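Local coordinates for protein NAD(P)H dehydrogenase (quinone) (Deinococcus radiodurans, PDB 1YDG) that uses FMN to catalyse the reduction of quinones to quinols with NADH or NADPH, working as a homotetramer, at residues L9-Y14 and A22-A27; I82-P87 and A99-L104; T133-L138 and G163-G168; T137-A142 and T150-T155. All coordinates share one frame; numbering follows the deposited sequence.

Interaction 1: residues L9-Y14 and A22-A27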
loop_
_atom_site.group_PDB
_atom_site.type_symbol
_atom_site.label_atom_id
_atom_site.label_comp_id
_atom_site.label_asym_id
_atom_site.label_seq_id
_atom_site.Cartn_x
_atom_site.Cartn_y
_atom_site.Cartn_z
ATOM N N LEU B 9 -17.939 -20.464 -7.384
ATOM C CA LEU B 9 -17.367 -19.609 -6.367
ATOM C C LEU B 9 -16.503 -20.434 -5.456
ATOM O O LEU B 9 -16.994 -21.369 -4.841
ATOM C CB LEU B 9 -18.487 -18.941 -5.547
ATOM C CG LEU B 9 -18.099 -18.138 -4.312
ATOM C CD1 LEU B 9 -17.318 -16.854 -4.652
ATOM C CD2 LEU B 9 -19.331 -17.804 -3.427
ATOM N N ALA B 10 -15.225 -20.078 -5.371
ATOM C CA ALA B 10 -14.283 -20.682 -4.430
ATOM C C ALA B 10 -13.973 -19.704 -3.314
ATOM O O ALA B 10 -13.492 -18.592 -3.579
ATOM C CB ALA B 10 -12.996 -21.059 -5.134
ATOM N N ILE B 11 -14.227 -20.129 -2.077
ATOM C CA ILE B 11 -13.828 -19.392 -0.872
ATOM C C ILE B 11 -12.601 -20.093 -0.329
ATOM O O ILE B 11 -12.708 -21.224 0.160
ATOM C CB ILE B 11 -14.922 -19.405 0.220
ATOM C CG1 ILE B 11 -16.312 -19.050 -0.340
ATOM C CG2 ILE B 11 -14.553 -18.486 1.380
ATOM C CD1 ILE B 11 -16.397 -17.729 -1.009
ATOM N N VAL B 12 -11.441 -19.445 -0.447
ATOM C CA VAL B 12 -10.163 -19.988 0.018
ATOM C C VAL B 12 -9.742 -19.160 1.233
ATOM O O VAL B 12 -9.592 -17.924 1.148
ATOM C CB VAL B 12 -9.056 -19.924 -1.062
ATOM C CG1 VAL B 12 -7.744 -20.485 -0.529
ATOM C CG2 VAL B 12 -9.474 -20.665 -2.303
ATOM N N PHE B 13 -9.629 -19.827 2.376
ATOM C CA PHE B 13 -9.398 -19.141 3.640
ATOM C C PHE B 13 -8.335 -19.863 4.444
ATOM O O PHE B 13 -8.237 -21.106 4.417
ATOM C CB PHE B 13 -10.696 -19.025 4.451
ATOM C CG PHE B 13 -11.107 -20.310 5.114
ATOM C CD1 PHE B 13 -10.772 -20.556 6.442
ATOM C CD2 PHE B 13 -11.771 -21.285 4.393
ATOM C CE1 PHE B 13 -11.111 -21.737 7.044
ATOM C CE2 PHE B 13 -12.117 -22.490 4.992
ATOM C CZ PHE B 13 -11.787 -22.720 6.311
ATOM N N TYR B 14 -7.493 -19.079 5.107
ATOM C CA TYR B 14 -6.655 -19.585 6.172
ATOM C C TYR B 14 -7.261 -19.171 7.510
ATOM O O TYR B 14 -7.770 -18.051 7.650
ATOM C CB TYR B 14 -5.204 -19.085 6.088
ATOM C CG TYR B 14 -4.441 -19.641 7.254
ATOM C CD1 TYR B 14 -4.141 -20.991 7.315
ATOM C CD2 TYR B 14 -4.162 -18.853 8.369
ATOM C CE1 TYR B 14 -3.503 -21.538 8.435
ATOM C CE2 TYR B 14 -3.547 -19.386 9.504
ATOM C CZ TYR B 14 -3.218 -20.734 9.522
ATOM O OH TYR B 14 -2.620 -21.271 10.617
ATOM N N ALA B 22 -15.176 -19.127 10.610
ATOM C CA ALA B 22 -16.556 -18.626 10.800
ATOM C C ALA B 22 -16.930 -17.669 9.656
ATOM O O ALA B 22 -18.026 -17.736 9.104
ATOM C CB ALA B 22 -16.693 -17.922 12.138
ATOM N N MET B 23 -15.991 -16.801 9.292
ATOM C CA MET B 23 -16.227 -15.854 8.209
ATOM C C MET B 23 -16.437 -16.572 6.893
ATOM O O MET B 23 -17.315 -16.217 6.140
ATOM C CB MET B 23 -15.044 -14.884 8.064
ATOM C CG MET B 23 -14.843 -13.958 9.247
ATOM S SD MET B 23 -13.336 -12.996 9.097
ATOM C CE MET B 23 -13.790 -11.914 7.781
ATOM N N ALA B 24 -15.605 -17.578 6.621
ATOM C CA ALA B 24 -15.659 -18.299 5.364
ATOM C C ALA B 24 -16.938 -19.106 5.246
ATOM O O ALA B 24 -17.531 -19.171 4.166
ATOM C CB ALA B 24 -14.443 -19.177 5.204
ATOM N N GLN B 25 -17.387 -19.688 6.359
ATOM C CA GLN B 25 -18.684 -20.373 6.372
ATOM C C GLN B 25 -19.819 -19.409 6.052
ATOM O O GLN B 25 -20.714 -19.747 5.283
ATOM C CB GLN B 25 -18.942 -21.065 7.710
ATOM C CG GLN B 25 -17.976 -22.187 8.052
ATOM C CD GLN B 25 -18.305 -22.829 9.395
ATOM O OE1 GLN B 25 -19.222 -23.636 9.483
ATOM N NE2 GLN B 25 -17.583 -22.446 10.443
ATOM N N GLU B 26 -19.773 -18.204 6.617
ATOM C CA GLU B 26 -20.789 -17.176 6.317
ATOM C C GLU B 26 -20.763 -16.797 4.836
ATOM O O GLU B 26 -21.815 -16.698 4.176
ATOM C CB GLU B 26 -20.578 -15.944 7.221
ATOM C CG GLU B 26 -21.708 -14.929 7.179
ATOM C CD GLU B 26 -23.005 -15.429 7.827
ATOM O OE1 GLU B 26 -22.956 -16.162 8.832
ATOM O OE2 GLU B 26 -24.084 -15.079 7.329
ATOM N N ALA B 27 -19.550 -16.623 4.305
ATOM C CA ALA B 27 -19.334 -16.373 2.867
ATOM C C ALA B 27 -19.911 -17.494 2.007
ATOM O O ALA B 27 -20.618 -17.238 1.043
ATOM C CB ALA B 27 -17.834 -16.210 2.569
#
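The ring of F13 lies with one face over the methyl group of A24, a contact within the first half of the beta-alpha-beta unit 8-13, 19-33, 37-42 of the flavodoxin-like fold, in which helix 19-33 runs back along strand 8-13. The evidence for a CH-pi contact is direct: A24 CB sits 3.8 Å from the centroid of the F13 ring, 28° off the ring normal, and its nearest carbons, F13 CD2 and F13 CG, are each 3.5 Å away, so the methyl is displaced toward the rim. A chi1 of 76° wedges F13 CG between its own backbone N and carbonyl carbon, which places the ring above the helix. The short strand and helix axes are almost exactly antiparallel (176°) and approach to 9.0 Å, a spacing consistent with the two alanines, A24 and A27, facing the strand. An alanine in place of F13 would take the ring off the A24 methyl and would probably open a gap between strand and helix beside the FMN-binding S15. L40 of strand 37-42 also touches both F13 and A24, while helix 180-204 reaches A27 through I186 and V190. All four touching residues are buried. I11 completes the contact with two branches: its CG2, anti to the backbone N, meets A24 CB at 3.9 Å, and its CD1 meets A27 CB at 4.1 Å.

Interaction 2: residues I82-P87 and A99-L104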
loop_
_atom_site.group_PDB
_atom_site.type_symbol
_atom_site.label_atom_id
_atom_site.label_comp_id
_atom_site.label_asym_id
_atom_site.label_seq_id
_atom_site.Cartn_x
_atom_site.Cartn_y
_atom_site.Cartn_z
ATOM N N ILE B 82 -13.517 -15.746 -7.081
ATOM C CA ILE B 82 -12.650 -16.130 -5.980
ATOM C C ILE B 82 -12.726 -15.187 -4.794
ATOM O O ILE B 82 -12.662 -13.965 -4.955
ATOM C CB ILE B 82 -11.174 -16.154 -6.448
ATOM C CG1 ILE B 82 -10.978 -17.245 -7.502
ATOM C CG2 ILE B 82 -10.233 -16.333 -5.239
ATOM C CD1 ILE B 82 -9.786 -17.027 -8.462
ATOM N N VAL B 83 -12.827 -15.753 -3.594
ATOM C CA VAL B 83 -12.628 -14.978 -2.374
ATOM C C VAL B 83 -11.482 -15.586 -1.598
ATOM O O VAL B 83 -11.467 -16.802 -1.394
ATOM C CB VAL B 83 -13.896 -14.947 -1.460
ATOM C CG1 VAL B 83 -13.623 -14.242 -0.137
ATOM C CG2 VAL B 83 -15.090 -14.311 -2.165
ATOM N N PHE B 84 -10.552 -14.716 -1.158
ATOM C CA PHE B 84 -9.445 -15.050 -0.240
ATOM C C PHE B 84 -9.660 -14.391 1.125
ATOM O O PHE B 84 -9.972 -13.191 1.208
ATOM C CB PHE B 84 -8.108 -14.507 -0.790
ATOM C CG PHE B 84 -7.425 -15.406 -1.774
ATOM C CD1 PHE B 84 -8.101 -16.452 -2.402
ATOM C CD2 PHE B 84 -6.113 -15.172 -2.117
ATOM C CE1 PHE B 84 -7.454 -17.268 -3.335
ATOM C CE2 PHE B 84 -5.463 -15.987 -3.049
ATOM C CZ PHE B 84 -6.135 -17.020 -3.652
ATOM N N SER B 85 -9.480 -15.174 2.175
ATOM C CA SER B 85 -9.572 -14.702 3.543
ATOM C C SER B 85 -8.344 -15.145 4.317
ATOM O O SER B 85 -7.996 -16.331 4.328
ATOM C CB SER B 85 -10.855 -15.229 4.202
ATOM O OG SER B 85 -10.998 -14.722 5.512
ATOM N N SER B 86 -7.670 -14.188 4.948
ATOM C CA SER B 86 -6.561 -14.480 5.832
ATOM C C SER B 86 -6.568 -13.590 7.058
ATOM O O SER B 86 -6.765 -12.394 6.911
ATOM C CB SER B 86 -5.243 -14.224 5.107
ATOM O OG SER B 86 -4.174 -14.471 5.976
ATOM N N PRO B 87 -6.244 -14.139 8.242
ATOM C CA PRO B 87 -5.983 -13.209 9.340
ATOM C C PRO B 87 -4.741 -12.402 9.019
ATOM O O PRO B 87 -3.901 -12.826 8.216
ATOM C CB PRO B 87 -5.756 -14.108 10.561
ATOM C CG PRO B 87 -5.512 -15.486 10.017
ATOM C CD PRO B 87 -6.014 -15.547 8.617
ATOM N N ALA B 99 2.030 -19.117 1.096
ATOM C CA ALA B 99 2.535 -20.399 0.588
ATOM C C ALA B 99 1.613 -20.945 -0.480
ATOM O O ALA B 99 2.089 -21.438 -1.496
ATOM C CB ALA B 99 2.704 -21.404 1.702
ATOM N N PHE B 100 0.297 -20.836 -0.248
ATOM C CA PHE B 100 -0.696 -21.226 -1.226
ATOM C C PHE B 100 -0.556 -20.399 -2.495
ATOM O O PHE B 100 -0.507 -20.925 -3.591
ATOM C CB PHE B 100 -2.122 -21.071 -0.684
ATOM C CG PHE B 100 -3.157 -21.350 -1.717
ATOM C CD1 PHE B 100 -3.254 -22.621 -2.290
ATOM C CD2 PHE B 100 -3.984 -20.352 -2.174
ATOM C CE1 PHE B 100 -4.200 -22.880 -3.291
ATOM C CE2 PHE B 100 -4.899 -20.600 -3.162
ATOM C CZ PHE B 100 -5.011 -21.861 -3.722
ATOM N N ILE B 101 -0.510 -19.078 -2.333
ATOM C CA ILE B 101 -0.326 -18.159 -3.456
ATOM C C ILE B 101 0.921 -18.540 -4.285
ATOM O O ILE B 101 0.881 -18.544 -5.513
ATOM C CB ILE B 101 -0.260 -16.684 -2.942
ATOM C CG1 ILE B 101 -1.656 -16.226 -2.511
ATOM C CG2 ILE B 101 0.324 -15.758 -3.995
ATOM C CD1 ILE B 101 -1.666 -14.960 -1.665
ATOM N N ASP B 102 1.997 -18.905 -3.610
ATOM C CA ASP B 102 3.233 -19.277 -4.295
ATOM C C ASP B 102 3.125 -20.595 -5.080
ATOM O O ASP B 102 3.977 -20.860 -5.930
ATOM C CB ASP B 102 4.426 -19.288 -3.322
ATOM C CG ASP B 102 4.849 -17.886 -2.876
ATOM O OD1 ASP B 102 4.222 -16.907 -3.341
ATOM O OD2 ASP B 102 5.815 -17.754 -2.062
ATOM N N THR B 103 2.085 -21.400 -4.850
ATOM C CA THR B 103 1.846 -22.585 -5.698
ATOM C C THR B 103 1.137 -22.282 -7.007
ATOM O O THR B 103 1.023 -23.158 -7.858
ATOM C CB THR B 103 1.040 -23.687 -4.987
ATOM O OG1 THR B 103 -0.320 -23.263 -4.774
ATOM C CG2 THR B 103 1.707 -24.066 -3.710
ATOM N N LEU B 104 0.695 -21.038 -7.183
ATOM C CA LEU B 104 -0.089 -20.648 -8.348
ATOM C C LEU B 104 0.720 -20.216 -9.577
ATOM O O LEU B 104 0.141 -19.724 -10.533
ATOM C CB LEU B 104 -1.060 -19.517 -7.956
ATOM C CG LEU B 104 -1.969 -19.785 -6.759
ATOM C CD1 LEU B 104 -2.739 -18.531 -6.411
ATOM C CD2 LEU B 104 -2.912 -20.964 -7.024
#
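F84 carries the apolar packing from strand 81-89 across to helix 95-102, using the far end of its ring. Its CZ comes up to F100 CE2 at 3.8 Å, in the plane of the F100 ring and therefore at that ring's edge; the two side chains cross at about a right angle. The neighbouring F84 CE2 meets I101 CG1 at 3.9 Å and I101 CD1 at 4.2 Å. I101 starts off pointing past the strand, but its longer branch, with CG1 anti to the carbonyl carbon (chi1 -73°), carries CG1 and CD1 to F84 CE2. F118 adds an edge-to-face ring contact to F84, and L76 packs on it too.

The side-chain hydrogen bonds between residues of the two segments stay within one segment or the other. T103 OG1 donates to F100 O at 2.6 Å, in the carbonyl plane and on a lone pair, and T103 N donates to the same oxygen, so two donors grip this carbonyl just before L104, the N-cap of the next helix. On the strand, S86 OG donates to P87 O at 2.8 Å and also bonds T94 N.

D102 also reaches the second subunit, its OD2 bonding S95 N there, and I101 packs on F90 of the same subunit. A helix packed on a parallel strand, followed by the parallel neighbour 117-124, makes the beta-alpha-beta connection characteristic of flavodoxin-like domains.

Interaction 3: residues T133-L138 and G163-G168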
loop_
_atom_site.group_PDB
_atom_site.type_symbol
_atom_site.label_atom_id
_atom_site.label_comp_id
_atom_site.label_asym_id
_atom_site.label_seq_id
_atom_site.Cartn_x
_atom_site.Cartn_y
_atom_site.Cartn_z
ATOM N N THR B 133 -4.222 -3.095 5.271
ATOM C CA THR B 133 -3.047 -3.385 4.486
ATOM C C THR B 133 -3.065 -4.870 4.045
ATOM O O THR B 133 -2.630 -5.176 2.936
ATOM C CB THR B 133 -1.750 -2.944 5.168
ATOM O OG1 THR B 133 -1.622 -3.579 6.445
ATOM C CG2 THR B 133 -1.736 -1.397 5.357
ATOM N N THR B 134 -3.626 -5.759 4.871
ATOM C CA THR B 134 -3.665 -7.194 4.542
ATOM C C THR B 134 -4.522 -7.387 3.327
ATOM O O THR B 134 -4.138 -8.110 2.414
ATOM C CB THR B 134 -4.215 -8.055 5.687
ATOM O OG1 THR B 134 -3.392 -7.891 6.851
ATOM C CG2 THR B 134 -4.251 -9.536 5.307
ATOM N N LEU B 135 -5.678 -6.720 3.300
ATOM C CA LEU B 135 -6.547 -6.772 2.139
ATOM C C LEU B 135 -5.836 -6.205 0.900
ATOM O O LEU B 135 -5.844 -6.820 -0.173
ATOM C CB LEU B 135 -7.837 -6.009 2.412
ATOM C CG LEU B 135 -8.674 -6.567 3.568
ATOM C CD1 LEU B 135 -9.760 -5.596 3.948
ATOM C CD2 LEU B 135 -9.280 -7.928 3.180
ATOM N N GLN B 136 -5.232 -5.036 1.046
ATOM C CA GLN B 136 -4.489 -4.411 -0.040
ATOM C C GLN B 136 -3.456 -5.359 -0.661
ATOM O O GLN B 136 -3.384 -5.482 -1.879
ATOM C CB GLN B 136 -3.777 -3.159 0.452
ATOM C CG GLN B 136 -2.823 -2.529 -0.579
ATOM C CD GLN B 136 -2.108 -1.260 -0.042
ATOM O OE1 GLN B 136 -1.219 -1.332 0.821
ATOM N NE2 GLN B 136 -2.483 -0.117 -0.579
ATOM N N THR B 137 -2.650 -6.007 0.170
ATOM C CA THR B 137 -1.625 -6.921 -0.351
ATOM C C THR B 137 -2.256 -8.054 -1.158
ATOM O O THR B 137 -1.692 -8.512 -2.159
ATOM C CB THR B 137 -0.745 -7.519 0.750
ATOM O OG1 THR B 137 -1.537 -8.313 1.637
ATOM C CG2 THR B 137 -0.070 -6.437 1.554
ATOM N N LEU B 138 -3.438 -8.485 -0.739
ATOM C CA LEU B 138 -4.157 -9.561 -1.436
ATOM C C LEU B 138 -4.723 -9.106 -2.782
ATOM O O LEU B 138 -4.661 -9.851 -3.776
ATOM C CB LEU B 138 -5.257 -10.129 -0.534
ATOM C CG LEU B 138 -4.747 -10.921 0.680
ATOM C CD1 LEU B 138 -5.912 -11.337 1.568
ATOM C CD2 LEU B 138 -3.912 -12.167 0.265
ATOM N N GLY B 163 -18.529 -1.473 10.721
ATOM C CA GLY B 163 -17.279 -0.727 10.935
ATOM C C GLY B 163 -16.828 -0.001 9.677
ATOM O O GLY B 163 -15.911 0.826 9.726
ATOM N N GLY B 164 -17.476 -0.313 8.549
ATOM C CA GLY B 164 -17.227 0.374 7.282
ATOM C C GLY B 164 -15.910 -0.019 6.639
ATOM O O GLY B 164 -14.953 0.770 6.672
ATOM N N ASN B 165 -15.833 -1.219 6.056
ATOM C CA ASN B 165 -14.627 -1.567 5.308
ATOM C C ASN B 165 -14.891 -1.737 3.820
ATOM O O ASN B 165 -15.350 -2.765 3.371
ATOM C CB ASN B 165 -13.883 -2.765 5.901
ATOM C CG ASN B 165 -12.394 -2.825 5.455
ATOM O OD1 ASN B 165 -12.028 -2.480 4.307
ATOM N ND2 ASN B 165 -11.532 -3.273 6.383
ATOM N N PRO B 166 -14.549 -0.709 3.039
ATOM C CA PRO B 166 -14.806 -0.730 1.616
ATOM C C PRO B 166 -13.930 -1.761 0.864
ATOM O O PRO B 166 -14.294 -2.212 -0.220
ATOM C CB PRO B 166 -14.475 0.705 1.198
ATOM C CG PRO B 166 -13.466 1.141 2.151
ATOM C CD PRO B 166 -13.842 0.523 3.448
ATOM N N TYR B 167 -12.801 -2.140 1.448
ATOM C CA TYR B 167 -11.843 -3.016 0.754
ATOM C C TYR B 167 -12.258 -4.464 0.881
ATOM O O TYR B 167 -11.884 -5.285 0.064
ATOM C CB TYR B 167 -10.411 -2.842 1.295
ATOM C CG TYR B 167 -9.894 -1.417 1.321
ATOM C CD1 TYR B 167 -9.114 -0.965 2.382
ATOM C CD2 TYR B 167 -10.179 -0.514 0.295
ATOM C CE1 TYR B 167 -8.646 0.346 2.430
ATOM C CE2 TYR B 167 -9.689 0.821 0.335
ATOM C CZ TYR B 167 -8.934 1.228 1.400
ATOM O OH TYR B 167 -8.441 2.510 1.465
ATOM N N GLY B 168 -13.040 -4.763 1.912
ATOM C CA GLY B 168 -13.454 -6.119 2.200
ATOM C C GLY B 168 -13.771 -6.295 3.671
ATOM O O GLY B 168 -13.302 -5.545 4.516
#
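This is a buried van der Waals contact in which L135 of helix 131-144 presses one methyl into the loop between helix 157-162 and strand 170-172. L135 CD1 does the touching: it lies 3.6 Å from G168 O, 3.8 Å from N165 ND2 and 3.9 Å from Y167 CB. L135 and N165 extend toward each other from opposite directions. A side chain on G168 would come within 3.5 Å of L135 CD2, which would be tight; its backbone angles by themselves already call for glycine.

What fixes the amide beside the methyl is an Asx turn: N165 OD1 accepts from Y167 N at 3.0 Å, the donor in the carbonyl plane, while N165 ND2 bonds S170 OG. Replacing N165 by an alanine is likely to leave Y167 N and S170 OG without these partners and free the turn to shift away from L135.

Y167 CB meets the leucine, but its ring leads away to the interface, where its OH bonds T133 of the third subunit and H144 of the fourth subunit, an FMN-binding residue. The contact thus belongs to an Asx-turn loop of the flavodoxin-like fold that reaches a tetramer interface beside cofactor-binding residues.

Interaction 4: residues T137-A142 and T150-T155; sequences TLYMTA and TPPGYT
Y139 OH is gripped by two backbone groups, the carbonyl oxygen of Y167 and the amide nitrogen of A120, and it is this same end of the phenol that touches P151. Y139 is buried, and the two bonds account for its hydroxyl: it meets a carbonyl acceptor on the loop that follows helix 157-162 and an N-H on strand 117-124. Toward 150-155 the contact is van der Waals packing, the hydroxyl oxygen and CZ resting on P151. P151 CB lies 3.6 Å from Y139 OH and 4.0 Å from Y139 CZ, and P151 CA is 3.7 Å from the same hydroxyl, so P151 meets the hydroxyl end of the phenol, the two side chains crossing obliquely. P152 CD, at 4.4 Å from Y139 OH, borders the contact more loosely. The reach comes from Y139 itself: with CG anti to the carbonyl carbon (chi1 -73°), its ring projects from the helix toward the prolines, spanning a backbone separation of 9.0 Å between Y139 CA and P151 CA.

Beyond the prolines, T155 OG1 donates to P152 O at 2.8 Å in the carbonyl plane (C=O...donor angle 152°); T155 OG1 also bonds H188 of helix 180-204. M143 of the fourth subunit packs on P151. Y139 thus packs helix 131-144 of the flavodoxin-like fold against its sheet, on S119 of strand 117-124 and L149 of strand 148-149, and against the loop before helix 157-162, while helix 180-204 lines that loop, with Q193 and L196 on T150 and Q189 on P152.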
loop_
_atom_site.group_PDB
_atom_site.type_symbol
_atom_site.label_atom_id
_atom_site.label_comp_id
_atom_site.label_asym_id
_atom_site.label_seq_id
_atom_site.Cartn_x
_atom_site.Cartn_y
_atom_site.Cartn_z
ATOM N N THR B 137 -2.650 -6.007 0.170
ATOM C CA THR B 137 -1.625 -6.921 -0.351
ATOM C C THR B 137 -2.256 -8.054 -1.158
ATOM O O THR B 137 -1.692 -8.512 -2.159
ATOM C CB THR B 137 -0.745 -7.519 0.750
ATOM O OG1 THR B 137 -1.537 -8.313 1.637
ATOM C CG2 THR B 137 -0.070 -6.437 1.554
ATOM N N LEU B 138 -3.438 -8.485 -0.739
ATOM C CA LEU B 138 -4.157 -9.561 -1.436
ATOM C C LEU B 138 -4.723 -9.106 -2.782
ATOM O O LEU B 138 -4.661 -9.851 -3.776
ATOM C CB LEU B 138 -5.257 -10.129 -0.534
ATOM C CG LEU B 138 -4.747 -10.921 0.680
ATOM C CD1 LEU B 138 -5.912 -11.337 1.568
ATOM C CD2 LEU B 138 -3.912 -12.167 0.265
ATOM N N TYR B 139 -5.258 -7.884 -2.823
ATOM C CA TYR B 139 -5.718 -7.325 -4.085
ATOM C C TYR B 139 -4.558 -7.089 -5.040
ATOM O O TYR B 139 -4.698 -7.384 -6.247
ATOM C CB TYR B 139 -6.547 -6.033 -3.915
ATOM C CG TYR B 139 -7.932 -6.281 -3.362
ATOM C CD1 TYR B 139 -8.959 -6.782 -4.161
ATOM C CD2 TYR B 139 -8.223 -6.005 -2.036
ATOM C CE1 TYR B 139 -10.200 -7.032 -3.649
ATOM C CE2 TYR B 139 -9.492 -6.261 -1.512
ATOM C CZ TYR B 139 -10.471 -6.756 -2.320
ATOM O OH TYR B 139 -11.724 -7.000 -1.791
ATOM N N MET B 140 -3.427 -6.573 -4.529
ATOM C CA MET B 140 -2.264 -6.319 -5.403
ATOM C C MET B 140 -1.799 -7.617 -6.090
ATOM O O MET B 140 -1.509 -7.621 -7.287
ATOM C CB MET B 140 -1.092 -5.676 -4.670
ATOM C CG MET B 140 -1.323 -4.247 -4.148
ATOM S SD MET B 140 -2.024 -3.017 -5.281
ATOM C CE MET B 140 -3.735 -3.076 -4.784
ATOM N N THR B 141 -1.729 -8.702 -5.325
ATOM C CA THR B 141 -1.428 -10.047 -5.876
ATOM C C THR B 141 -2.385 -10.451 -6.992
ATOM O O THR B 141 -1.966 -10.942 -8.055
ATOM C CB THR B 141 -1.438 -11.110 -4.726
ATOM O OG1 THR B 141 -0.253 -10.932 -3.944
ATOM C CG2 THR B 141 -1.481 -12.531 -5.249
ATOM N N ALA B 142 -3.681 -10.237 -6.767
ATOM C CA ALA B 142 -4.679 -10.577 -7.777
ATOM C C ALA B 142 -4.489 -9.778 -9.067
ATOM O O ALA B 142 -4.830 -10.264 -10.152
ATOM C CB ALA B 142 -6.084 -10.392 -7.231
ATOM N N THR B 150 -13.454 -7.087 -7.231
ATOM C CA THR B 150 -14.815 -6.697 -6.871
ATOM C C THR B 150 -14.981 -6.408 -5.374
ATOM O O THR B 150 -15.787 -7.044 -4.693
ATOM C CB THR B 150 -15.858 -7.745 -7.272
ATOM O OG1 THR B 150 -15.624 -8.966 -6.549
ATOM C CG2 THR B 150 -15.844 -7.979 -8.764
ATOM N N PRO B 151 -14.274 -5.394 -4.867
ATOM C CA PRO B 151 -14.418 -5.099 -3.447
ATOM C C PRO B 151 -15.823 -4.509 -3.161
ATOM O O PRO B 151 -16.452 -3.977 -4.072
ATOM C CB PRO B 151 -13.307 -4.089 -3.208
ATOM C CG PRO B 151 -13.231 -3.332 -4.473
ATOM C CD PRO B 151 -13.383 -4.428 -5.532
ATOM N N PRO B 152 -16.316 -4.624 -1.919
ATOM C CA PRO B 152 -17.665 -4.164 -1.601
ATOM C C PRO B 152 -17.896 -2.659 -1.630
ATOM O O PRO B 152 -19.024 -2.235 -1.861
ATOM C CB PRO B 152 -17.893 -4.677 -0.179
ATOM C CG PRO B 152 -16.578 -4.891 0.382
ATOM C CD PRO B 152 -15.656 -5.227 -0.751
ATOM N N GLY B 153 -16.869 -1.858 -1.392
ATOM C CA GLY B 153 -17.084 -0.430 -1.167
ATOM C C GLY B 153 -18.157 -0.241 -0.097
ATOM O O GLY B 153 -18.230 -1.014 0.868
ATOM N N TYR B 154 -18.999 0.769 -0.277
ATOM C CA TYR B 154 -20.096 1.036 0.648
ATOM C C TYR B 154 -21.443 0.765 -0.012
ATOM O O TYR B 154 -22.430 1.452 0.257
ATOM C CB TYR B 154 -20.028 2.484 1.131
ATOM C CG TYR B 154 -18.812 2.788 1.966
ATOM C CD1 TYR B 154 -17.640 3.230 1.376
ATOM C CD2 TYR B 154 -18.838 2.644 3.352
ATOM C CE1 TYR B 154 -16.520 3.508 2.128
ATOM C CE2 TYR B 154 -17.729 2.932 4.116
ATOM C CZ TYR B 154 -16.568 3.362 3.494
ATOM O OH TYR B 154 -15.459 3.651 4.234
ATOM N N THR B 155 -21.495 -0.257 -0.853
ATOM C CA THR B 155 -22.688 -0.508 -1.650
ATOM C C THR B 155 -23.894 -1.025 -0.840
ATOM O O THR B 155 -24.996 -1.135 -1.388
ATOM C CB THR B 155 -22.375 -1.416 -2.860
ATOM O OG1 THR B 155 -21.711 -2.606 -2.427
ATOM C CG2 THR B 155 -21.492 -0.667 -3.859
#

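Along the chain, interactions 1 and 2 follow in series, and interactions 3 and 4 then start from the same helix, 131-144, sharing T137 and L138. The first two have centres 12 Å apart and are joined through the sheet: V12 N to V83 O is a probable hydrogen bond of 2.8 Å between neighbouring strands 8-13 and 81-89. Interactions 3 and 4, with centres 7 Å apart, meet where P166 O probably accepts from G153 N at 2.9 Å. I101 bridges the pairs by packing on L138 and T141. Interactions 1 and 3 do not touch. One flavodoxin-like core thus runs from a beta-alpha unit beside the FMN-binding loop to loops facing other subunits.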